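Putative Acetyltransferase (Pyrococcus horikoshii, PDB 3DDD) probably transfers an acyl group from an acyl-coenzyme A to an unidentified acceptor, as a GNAT-family member, and binds coenzyme A. Local coordinates at residues 90-95 with 132-137; 194-199 with 232-237; 226-231 with 249-254. All coordinates share one frame; numbering follows the deposited sequence. Where two conformers were deposited one is given.

Interaction 1. Residues 90-95 with 132-137; sequences GLMGVK and GLYKKF. With COA (coenzyme A), chain B.
M92 is the residue of strand 86-94 that meets helix 131-136, at L133 and Y134. Just before it, L91 has positive phi (67°). Backbone hydrogen bonds pair G90 with C79 and G93 with M77, so this strand has one residue more than its partner between them. This is consistent with the beta bulge in the fourth strand of GNAT folds. M92, present as selenomethionine, places CG beside its backbone N (chi1 -62°) and then bends twice. Its CG lies near the ring plane of Y134, 3.6 Å from Y134 OH, and the two side chains slide past each other in opposite directions. The terminal CE of M92 comes to 4.4 Å from L133 CD1. At V94, the backbone N donates to the pantetheine carbonyl O9P of coenzyme A (2.8 Å, 160°). The V94 methyls lie near the diphosphate.

Across the contact, L133 lays CB along the ribose, 3.7 Å from O4B of coenzyme A, and CD1 near CCP of the pantetheine arm. With an alanine here CB would stay by the ribose, but a gap would probably open beside the diphosphate and CCP, and the M92 methyl would lose its partner. The extended chain of K136 brings NZ to O7A (2.9 Å) and O3B (3.1 Å) of the 3'-phosphate. S1P, the thiol sulphur of coenzyme A, lies at the edge of the Y134 ring, in its plane, 3.1 Å from Y134 OH. The strand grips the pantetheine and the helix the phosphate. Y134 sits at the thiol, consistent with the general-acid tyrosine proposed for many GNAT enzymes.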
loop_
_atom_site.group_PDB
_atom_site.type_symbol
_atom_site.label_atom_id
_atom_site.label_comp_id
_atom_site.label_asym_id
_atom_site.label_seq_id
_atom_site.Cartn_x
_atom_site.Cartn_y
_atom_site.Cartn_z
ATOM N N GLY A 90 -1.911 -6.853 0.003
ATOM C CA GLY A 90 -2.653 -5.791 -0.621
ATOM C C GLY A 90 -3.209 -6.133 -1.981
ATOM O O GLY A 90 -2.983 -7.233 -2.501
ATOM N N LEU A 91 -4.004 -5.216 -2.531
ATOM C CA LEU A 91 -4.486 -5.328 -3.918
ATOM C C LEU A 91 -5.458 -6.514 -4.118
ATOM O O LEU A 91 -5.605 -7.030 -5.214
ATOM C CB LEU A 91 -3.281 -5.349 -4.916
ATOM C CG LEU A 91 -2.340 -4.121 -4.966
ATOM C CD1 LEU A 91 -1.343 -4.119 -6.183
ATOM C CD2 LEU A 91 -3.168 -2.816 -5.003
HETATM N N MSE A 92 -6.154 -6.915 -3.045
HETATM C CA MSE A 92 -7.227 -7.898 -3.153
HETATM C C MSE A 92 -8.427 -7.345 -3.955
HETATM O O MSE A 92 -8.881 -6.227 -3.740
HETATM C CB MSE A 92 -7.717 -8.329 -1.780
HETATM C CG MSE A 92 -6.682 -9.022 -0.910
HETATM SE SE MSE A 92 -6.359 -10.865 -1.373
HETATM C CE MSE A 92 -8.184 -11.533 -1.143
ATOM N N GLY A 93 -8.958 -8.175 -4.840
ATOM C CA GLY A 93 -9.979 -7.761 -5.772
ATOM C C GLY A 93 -10.576 -8.950 -6.481
ATOM O O GLY A 93 -9.844 -9.788 -7.017
ATOM N N VAL A 94 -11.911 -9.028 -6.466
ATOM C CA VAL A 94 -12.655 -9.992 -7.276
ATOM C C VAL A 94 -13.709 -9.237 -8.032
ATOM O O VAL A 94 -14.387 -8.379 -7.476
ATOM C CB VAL A 94 -13.251 -11.074 -6.395
ATOM C CG1 VAL A 94 -14.249 -11.999 -7.174
ATOM C CG2 VAL A 94 -12.079 -11.882 -5.762
ATOM N N LYS A 95 -13.825 -9.546 -9.322
ATOM C CA LYS A 95 -14.743 -8.848 -10.207
ATOM C C LYS A 95 -16.140 -8.990 -9.653
ATOM O O LYS A 95 -16.491 -10.048 -9.180
ATOM C CB LYS A 95 -14.662 -9.435 -11.613
ATOM C CG LYS A 95 -13.496 -8.923 -12.460
ATOM C CD LYS A 95 -13.555 -9.593 -13.821
ATOM C CE LYS A 95 -12.645 -8.941 -14.842
ATOM N NZ LYS A 95 -12.800 -9.649 -16.119
ATOM N N GLY A 132 -14.244 -8.624 7.042
ATOM C CA GLY A 132 -14.809 -9.889 7.487
ATOM C C GLY A 132 -14.055 -11.116 7.004
ATOM O O GLY A 132 -14.074 -12.139 7.649
ATOM N N LEU A 133 -13.460 -11.031 5.824
ATOM C CA LEU A 133 -12.588 -12.080 5.286
ATOM C C LEU A 133 -11.381 -12.246 6.216
ATOM O O LEU A 133 -11.108 -13.324 6.723
ATOM C CB LEU A 133 -12.155 -11.700 3.861
ATOM C CG LEU A 133 -11.651 -12.731 2.834
ATOM C CD1 LEU A 133 -11.706 -12.161 1.376
ATOM C CD2 LEU A 133 -10.251 -13.158 3.157
ATOM N N TYR A 134 -10.680 -11.156 6.489
ATOM C CA TYR A 134 -9.407 -11.236 7.232
ATOM C C TYR A 134 -9.621 -11.680 8.699
ATOM O O TYR A 134 -8.772 -12.348 9.307
ATOM C CB TYR A 134 -8.677 -9.898 7.156
ATOM C CG TYR A 134 -8.600 -9.338 5.728
ATOM C CD1 TYR A 134 -8.196 -10.122 4.667
ATOM C CD2 TYR A 134 -8.946 -8.023 5.464
ATOM C CE1 TYR A 134 -8.130 -9.580 3.347
ATOM C CE2 TYR A 134 -8.859 -7.479 4.193
ATOM C CZ TYR A 134 -8.480 -8.268 3.138
ATOM O OH TYR A 134 -8.451 -7.709 1.895
ATOM N N LYS A 135 -10.759 -11.311 9.248
ATOM C CA LYS A 135 -11.097 -11.683 10.614
ATOM C C LYS A 135 -11.263 -13.190 10.773
ATOM O O LYS A 135 -10.903 -13.728 11.801
ATOM C CB LYS A 135 -12.357 -10.918 11.077
ATOM C CG LYS A 135 -12.445 -10.803 12.600
ATOM C CD LYS A 135 -13.073 -9.508 13.093
ATOM C CE LYS A 135 -12.426 -9.000 14.394
ATOM N NZ LYS A 135 -10.975 -8.644 14.169
ATOM N N LYS A 136 -11.779 -13.862 9.735
ATOM C CA LYS A 136 -11.883 -15.321 9.706
ATOM C C LYS A 136 -10.519 -16.013 9.853
ATOM O O LYS A 136 -10.481 -17.117 10.343
ATOM C CB LYS A 136 -12.522 -15.809 8.404
ATOM C CG LYS A 136 -14.032 -15.617 8.276
ATOM C CD LYS A 136 -14.519 -15.867 6.821
ATOM C CE LYS A 136 -16.045 -15.663 6.682
ATOM N NZ LYS A 136 -16.529 -16.397 5.465
ATOM N N PHE A 137 -9.434 -15.359 9.395
ATOM C CA PHE A 137 -8.061 -15.842 9.503
ATOM C C PHE A 137 -7.321 -15.306 10.747
ATOM O O PHE A 137 -6.100 -15.402 10.848
ATOM C CB PHE A 137 -7.283 -15.450 8.248
ATOM C CG PHE A 137 -7.717 -16.175 7.013
ATOM C CD1 PHE A 137 -7.156 -17.412 6.687
ATOM C CD2 PHE A 137 -8.688 -15.656 6.198
ATOM C CE1 PHE A 137 -7.534 -18.095 5.547
ATOM C CE2 PHE A 137 -9.087 -16.333 5.020
ATOM C CZ PHE A 137 -8.511 -17.557 4.703
HETATM N N1A COA B . -19.684 -6.578 2.406
HETATM C C2A COA B . -19.272 -7.053 3.626
HETATM N N3A COA B . -18.452 -8.161 3.683
HETATM C C4A COA B . -18.075 -8.758 2.514
HETATM C C5A COA B . -18.463 -8.285 1.280
HETATM C C6A COA B . -19.285 -7.185 1.237
HETATM N N6A COA B . -19.899 -6.963 0.096
HETATM N N7A COA B . -17.943 -9.059 0.298
HETATM C C8A COA B . -17.200 -10.005 0.908
HETATM N N9A COA B . -17.276 -9.819 2.272
HETATM C C1B COA B . -16.517 -10.505 3.331
HETATM C C2B COA B . -17.444 -11.376 4.171
HETATM O O2B COA B . -17.001 -11.526 5.487
HETATM C C3B COA B . -17.324 -12.699 3.466
HETATM O O3B COA B . -17.715 -13.734 4.302
HETATM P P3B COA B . -19.247 -14.215 4.390
HETATM O O7A COA B . -19.287 -15.550 5.123
HETATM O O8A COA B . -19.740 -14.416 2.987
HETATM O O9A COA B . -19.970 -13.263 5.282
HETATM C C4B COA B . -15.844 -12.690 3.175
HETATM O O4B COA B . -15.613 -11.381 2.709
HETATM C C5B COA B . -15.374 -13.723 2.174
HETATM O O5B COA B . -16.195 -13.681 1.056
HETATM P P1A COA B . -15.569 -14.067 -0.356
HETATM O O1A COA B . -16.672 -14.580 -1.244
HETATM O O2A COA B . -14.451 -15.069 -0.253
HETATM O O3A COA B . -14.998 -12.638 -0.807
HETATM P P2A COA B . -14.968 -12.155 -2.338
HETATM O O4A COA B . -14.676 -13.187 -3.367
HETATM O O5A COA B . -16.252 -11.404 -2.643
HETATM O O6A COA B . -13.807 -11.023 -2.293
HETATM C CBP COA B . -13.129 -8.719 -1.579
HETATM C CCP COA B . -13.813 -10.066 -1.249
HETATM C CDP COA B . -11.854 -9.023 -2.365
HETATM C CEP COA B . -12.755 -8.079 -0.232
HETATM C CAP COA B . -14.027 -7.631 -2.205
HETATM O OAP COA B . -15.315 -8.071 -2.490
HETATM C C9P COA B . -13.482 -6.843 -3.376
HETATM O O9P COA B . -12.849 -7.372 -4.466
HETATM N N8P COA B . -13.621 -5.537 -3.375
HETATM C C7P COA B . -12.476 -4.750 -3.738
HETATM C C6P COA B . -12.387 -3.463 -2.968
HETATM C C5P COA B . -12.638 -3.654 -1.512
HETATM O O5P COA B . -13.551 -2.935 -1.030
HETATM N N4P COA B . -11.899 -4.579 -0.834
HETATM C C3P COA B . -10.463 -4.919 -0.982
HETATM C C2P COA B . -9.437 -4.182 -0.070
HETATM S S1P COA B . -9.273 -4.678 1.691
#

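Interaction 2. Residues 194-199 with 232-237. With EDO (1,2-ethanediol), chain D.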
loop_
_atom_site.group_PDB
_atom_site.type_symbol
_atom_site.label_atom_id
_atom_site.label_comp_id
_atom_site.label_asym_id
_atom_site.label_seq_id
_atom_site.Cartn_x
_atom_site.Cartn_y
_atom_site.Cartn_z
ATOM N N GLY A 194 9.587 8.283 -11.411
ATOM C CA GLY A 194 9.467 9.722 -11.381
ATOM C C GLY A 194 9.080 10.293 -10.043
ATOM O O GLY A 194 9.014 11.512 -9.904
ATOM N N ALA A 195 8.838 9.423 -9.060
ATOM C CA ALA A 195 8.490 9.856 -7.715
ATOM C C ALA A 195 9.625 10.704 -7.176
ATOM O O ALA A 195 10.778 10.424 -7.456
ATOM C CB ALA A 195 8.231 8.654 -6.803
ATOM N N ARG A 196 9.291 11.750 -6.416
ATOM C CA ARG A 196 10.269 12.723 -5.959
ATOM C C ARG A 196 10.498 12.550 -4.479
ATOM O O ARG A 196 9.537 12.497 -3.731
ATOM C CB ARG A 196 9.741 14.115 -6.173
ATOM C CG ARG A 196 9.379 14.468 -7.650
ATOM C CD ARG A 196 8.480 15.726 -7.617
ATOM N NE ARG A 196 8.155 16.321 -8.912
ATOM C CZ ARG A 196 8.983 17.074 -9.611
ATOM N NH1 ARG A 196 10.213 17.318 -9.174
ATOM N NH2 ARG A 196 8.572 17.571 -10.760
ATOM N N LEU A 197 11.764 12.496 -4.052
ATOM C CA LEU A 197 12.082 12.370 -2.641
ATOM C C LEU A 197 12.426 13.762 -2.068
ATOM O O LEU A 197 13.431 14.392 -2.428
ATOM C CB LEU A 197 13.197 11.343 -2.440
ATOM C CG LEU A 197 13.706 11.109 -1.016
ATOM C CD1 LEU A 197 12.656 10.441 -0.131
ATOM C CD2 LEU A 197 14.988 10.313 -1.070
ATOM N N LEU A 198 11.571 14.244 -1.177
ATOM C CA LEU A 198 11.747 15.561 -0.584
ATOM C C LEU A 198 12.290 15.367 0.813
ATOM O O LEU A 198 11.804 14.520 1.530
ATOM C CB LEU A 198 10.425 16.316 -0.548
ATOM C CG LEU A 198 9.690 16.500 -1.881
ATOM C CD1 LEU A 198 8.383 17.270 -1.640
ATOM C CD2 LEU A 198 10.560 17.222 -2.923
ATOM N N CYS A 199 13.300 16.152 1.179
ATOM C CA CYS A 199 14.006 16.004 2.424
ATOM C C CYS A 199 14.130 17.362 3.098
ATOM O O CYS A 199 14.398 18.363 2.434
ATOM C CB CYS A 199 15.413 15.450 2.151
ATOM S SG CYS A 199 15.482 13.745 1.423
ATOM N N PHE A 232 2.742 19.690 -1.656
ATOM C CA PHE A 232 1.510 20.224 -2.248
ATOM C C PHE A 232 1.862 21.073 -3.477
ATOM O O PHE A 232 1.194 21.039 -4.505
ATOM C CB PHE A 232 0.729 21.050 -1.212
ATOM C CG PHE A 232 -0.651 21.439 -1.674
ATOM C CD1 PHE A 232 -0.832 22.511 -2.546
ATOM C CD2 PHE A 232 -1.763 20.722 -1.248
ATOM C CE1 PHE A 232 -2.105 22.832 -3.026
ATOM C CE2 PHE A 232 -3.031 21.053 -1.672
ATOM C CZ PHE A 232 -3.212 22.109 -2.574
ATOM N N GLN A 233 2.926 21.839 -3.351
ATOM C CA GLN A 233 3.428 22.648 -4.419
ATOM C C GLN A 233 3.840 21.786 -5.609
ATOM O O GLN A 233 3.657 22.185 -6.752
ATOM C CB GLN A 233 4.621 23.441 -3.882
ATOM C CG GLN A 233 5.293 24.342 -4.873
ATOM C CD GLN A 233 6.538 24.948 -4.309
ATOM O OE1 GLN A 233 6.644 25.160 -3.084
ATOM N NE2 GLN A 233 7.504 25.241 -5.191
ATOM N N LEU A 234 4.366 20.589 -5.336
ATOM C CA LEU A 234 4.740 19.651 -6.386
ATOM C C LEU A 234 3.616 18.669 -6.792
ATOM O O LEU A 234 3.859 17.657 -7.443
ATOM C CB LEU A 234 6.011 18.921 -5.985
ATOM C CG LEU A 234 7.261 19.780 -5.718
ATOM C CD1 LEU A 234 8.440 18.905 -5.337
ATOM C CD2 LEU A 234 7.617 20.605 -6.899
ATOM N N GLY A 235 2.379 18.983 -6.410
ATOM C CA GLY A 235 1.185 18.296 -6.912
ATOM C C GLY A 235 0.545 17.270 -6.011
ATOM O O GLY A 235 -0.400 16.634 -6.444
ATOM N N ALA A 236 1.080 17.071 -4.794
ATOM C CA ALA A 236 0.514 16.145 -3.791
ATOM C C ALA A 236 -0.830 16.661 -3.318
ATOM O O ALA A 236 -0.960 17.807 -2.936
ATOM C CB ALA A 236 1.465 15.973 -2.598
ATOM N N ARG A 237 -1.839 15.798 -3.384
ATOM C CA ARG A 237 -3.196 16.112 -3.017
ATOM C C ARG A 237 -3.789 15.062 -2.062
ATOM O O ARG A 237 -4.901 15.227 -1.608
ATOM C CB ARG A 237 -4.054 16.196 -4.296
ATOM C CG ARG A 237 -3.679 17.363 -5.225
ATOM C CD ARG A 237 -3.888 18.732 -4.555
ATOM N NE ARG A 237 -3.555 19.866 -5.429
ATOM C CZ ARG A 237 -2.334 20.375 -5.610
ATOM N NH1 ARG A 237 -1.256 19.867 -5.027
ATOM N NH2 ARG A 237 -2.177 21.371 -6.445
HETATM C C1 EDO D . 5.731 12.496 -9.565
HETATM O O1 EDO D . 5.293 11.296 -10.180
HETATM C C2 EDO D . 4.822 13.593 -10.101
HETATM O O2 EDO D . 5.252 14.838 -9.550
#
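A Schellman motif ends helix 221-233, and the residue just after the helix, L234, packs on R196 and L198 of strand 196-200. G235 is the C-prime residue, with positive phi (102°). Its N bonds to F232 O at 3.0 Å, and A236 N bonds back to A231 O. L234 itself has left helical geometry and reaches over to the strand. Its CD1 does the touching. It sits 3.6 Å from L198 CD2, with L198 CD1 slightly farther off. The same L234 methyl lies 3.9 Å from R196 CD, where the two side chains cross at about a right angle.

R196 runs extended from CG to NE and passes the leucine with its aliphatic part. Its charged end is engaged beyond the contact, where NH1 forms a salt bridge to E163 on strand 161-164. R196 NE also gives a weak bond to O2 of an ethanediol, probably from the crystallisation liquor, at the guanidinium edge.

On the far side of the turn, R237 folds back on the helix end. R237 NH1 donates to F232 O (2.8 Å), on a lone pair in the carbonyl plane, and to A236 O (3.0 Å). F232 O therefore takes two N-H groups, from R237 and G235. The same NH1 lies over the centre of the F232 ring, 3.5 Å above its plane. The positive group probably offsets the partial negative charge of the helix C-terminus. L198 also touches K230 and A231 in the last turn of the helix. This is the Schellman C-capping motif, with glycine at C-prime, here closing a helix that packs on a beta-sheet.

Interaction 3. Residues 226-231 with 249-254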
loop_
_atom_site.group_PDB
_atom_site.type_symbol
_atom_site.label_atom_id
_atom_site.label_comp_id
_atom_site.label_asym_id
_atom_site.label_seq_id
_atom_site.Cartn_x
_atom_site.Cartn_y
_atom_site.Cartn_z
ATOM N N LYS A 226 6.741 21.447 6.787
ATOM C CA LYS A 226 7.612 21.965 5.707
ATOM C C LYS A 226 7.543 21.032 4.506
ATOM O O LYS A 226 7.389 21.473 3.369
ATOM C CB LYS A 226 9.104 22.023 6.101
ATOM C CG LYS A 226 9.472 22.868 7.271
ATOM C CD LYS A 226 11.001 22.819 7.540
ATOM C CE LYS A 226 11.722 24.045 7.001
ATOM N NZ LYS A 226 13.131 23.734 6.649
ATOM N N ILE A 227 7.708 19.733 4.757
ATOM C CA ILE A 227 7.695 18.763 3.653
ATOM C C ILE A 227 6.304 18.764 2.993
ATOM O O ILE A 227 6.189 18.851 1.772
ATOM C CB ILE A 227 8.120 17.363 4.103
ATOM C CG1 ILE A 227 9.569 17.388 4.599
ATOM C CG2 ILE A 227 7.938 16.325 2.964
ATOM C CD1 ILE A 227 9.917 16.178 5.467
ATOM N N LEU A 228 5.242 18.729 3.796
ATOM C CA LEU A 228 3.922 18.621 3.209
ATOM C C LEU A 228 3.581 19.839 2.345
ATOM O O LEU A 228 3.005 19.680 1.273
ATOM C CB LEU A 228 2.856 18.334 4.262
ATOM C CG LEU A 228 1.505 17.884 3.721
ATOM C CD1 LEU A 228 1.644 16.785 2.689
ATOM C CD2 LEU A 228 0.583 17.487 4.872
ATOM N N LEU A 229 3.950 21.037 2.792
ATOM C CA LEU A 229 3.710 22.253 2.004
ATOM C C LEU A 229 4.415 22.199 0.646
ATOM O O LEU A 229 3.832 22.575 -0.357
ATOM C CB LEU A 229 4.166 23.519 2.756
ATOM C CG LEU A 229 3.448 23.983 4.016
ATOM C CD1 LEU A 229 4.290 25.115 4.647
ATOM C CD2 LEU A 229 2.042 24.466 3.755
ATOM N N LYS A 230 5.673 21.777 0.633
ATOM C CA LYS A 230 6.447 21.628 -0.604
ATOM C C LYS A 230 5.883 20.516 -1.516
ATOM O O LYS A 230 5.895 20.630 -2.744
ATOM C CB LYS A 230 7.923 21.361 -0.273
ATOM C CG LYS A 230 8.881 21.221 -1.473
ATOM C CD LYS A 230 8.931 22.460 -2.369
ATOM C CE LYS A 230 9.600 23.634 -1.680
ATOM N NZ LYS A 230 9.411 24.975 -2.354
ATOM N N ALA A 231 5.382 19.457 -0.901
ATOM C CA ALA A 231 4.755 18.350 -1.620
ATOM C C ALA A 231 3.513 18.841 -2.322
ATOM O O ALA A 231 3.259 18.475 -3.465
ATOM C CB ALA A 231 4.429 17.182 -0.659
ATOM N N LEU A 249 -3.067 14.313 12.134
ATOM C CA LEU A 249 -4.397 14.889 11.919
ATOM C C LEU A 249 -4.424 16.397 12.077
ATOM O O LEU A 249 -5.141 17.074 11.358
ATOM C CB LEU A 249 -5.414 14.306 12.916
ATOM C CG LEU A 249 -5.707 12.784 13.012
ATOM C CD1 LEU A 249 -5.328 12.040 11.715
ATOM C CD2 LEU A 249 -5.069 12.102 14.240
ATOM N N GLU A 250 -3.664 16.916 13.044
ATOM C CA GLU A 250 -3.574 18.366 13.262
ATOM C C GLU A 250 -2.789 19.039 12.147
ATOM O O GLU A 250 -3.111 20.130 11.747
ATOM C CB GLU A 250 -2.902 18.666 14.608
ATOM C CG GLU A 250 -2.893 20.150 15.010
ATOM C CD GLU A 250 -4.304 20.742 15.242
ATOM O OE1 GLU A 250 -5.272 19.975 15.516
ATOM O OE2 GLU A 250 -4.426 21.988 15.157
ATOM N N LEU A 251 -1.747 18.365 11.673
ATOM C CA LEU A 251 -0.857 18.862 10.627
ATOM C C LEU A 251 -1.637 19.192 9.361
ATOM O O LEU A 251 -1.462 20.242 8.754
ATOM C CB LEU A 251 0.210 17.779 10.306
ATOM C CG LEU A 251 1.236 18.075 9.190
ATOM C CD1 LEU A 251 2.437 18.831 9.726
ATOM C CD2 LEU A 251 1.685 16.781 8.482
ATOM N N ILE A 252 -2.503 18.285 8.937
ATOM C CA ILE A 252 -3.150 18.438 7.629
ATOM C C ILE A 252 -4.304 19.439 7.626
ATOM O O ILE A 252 -4.751 19.855 6.560
ATOM C CB ILE A 252 -3.579 17.082 7.041
ATOM C CG1 ILE A 252 -4.624 16.388 7.926
ATOM C CG2 ILE A 252 -2.338 16.206 6.863
ATOM C CD1 ILE A 252 -5.483 15.393 7.166
ATOM N N LYS A 253 -4.746 19.861 8.812
ATOM C CA LYS A 253 -5.875 20.768 8.926
ATOM C C LYS A 253 -5.699 22.063 8.164
ATOM O O LYS A 253 -6.677 22.602 7.668
ATOM C CB LYS A 253 -6.190 21.055 10.399
ATOM C CG LYS A 253 -6.875 19.870 11.102
ATOM C CD LYS A 253 -7.167 20.139 12.626
ATOM C CE LYS A 253 -7.979 18.976 13.254
ATOM N NZ LYS A 253 -7.884 18.964 14.739
ATOM N N ILE A 254 -4.476 22.558 8.034
ATOM C CA ILE A 254 -4.276 23.827 7.290
ATOM C C ILE A 254 -4.573 23.688 5.781
ATOM O O ILE A 254 -4.672 24.687 5.064
ATOM C CB ILE A 254 -2.852 24.436 7.498
ATOM C CG1 ILE A 254 -1.755 23.414 7.154
ATOM C CG2 ILE A 254 -2.712 24.925 8.922
ATOM C CD1 ILE A 254 -0.371 23.998 7.127
#
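L228 turns its CG away from its backbone N (chi1 -166°), and L251 does the same (chi1 178°), which sends the two leucines toward each other between helices 221-233 and 246-252. Their CD2 methyls meet at 3.8 Å, and the side chains cross at a slant. L228 CD2 also lies 3.8 Å from I252 CG2. The two partners stand 4.4 Å apart, L251 CD2 to I252 CG2, and the L228 methyl rests against both. I252 was deposited in two conformers, so its share of the contact is less certain. The rest of its side chain leads away from L228.

A second, looser contact joins L229 and I254. L229 CD2 meets I254 CD1 at 4.2 Å, and these side chains cross at about a right angle. L229 is buried, whereas I254 is exposed, so this end of the interface lies near solvent. Every contact across the interface is made by aliphatic branches. The nearest CA atoms are those of L228 and I252, at 8.3 Å.

A231 N bonds to I227 O at 2.9 Å in the regular helical pattern. E250 and K253 pair within their own segment. K253 NZ makes a salt bridge to E250 OE1 (2.9 Å), from the syn side, tilted 28° out of the carboxylate plane.

The surrounding contacts extend the packing. L251 also touches A224 and E225, one turn earlier on helix 221-233, and I254 touches E225. L228 packs on F255 and on I213 of strand 212-218. I227 lies on L216 of that strand and on A200 of strand 196-200, while L229 is covered by P154 and V158.

In the fold
Interactions 2 and 3 are neighbours, with centres about 12 Å apart, and both use helix 221-233. Interaction 3 packs its body against helix 246-252, and interaction 2 packs the residue after its C-terminal end on strand 196-200. They meet where L198 packs on A231. Interaction 1 lies on the opposite side of the chain's centre, about 31 Å from interaction 2 and 32 Å from interaction 3 between centres, in the other GNAT region. Interactions 1 and 3 are mainly buried, and interaction 2 is partly exposed. Their chemistry differs accordingly: interaction 1 gathers around coenzyme A, interaction 2 is aliphatic at the contact, with arginine charges engaged at its margins, and interaction 3 is aliphatic.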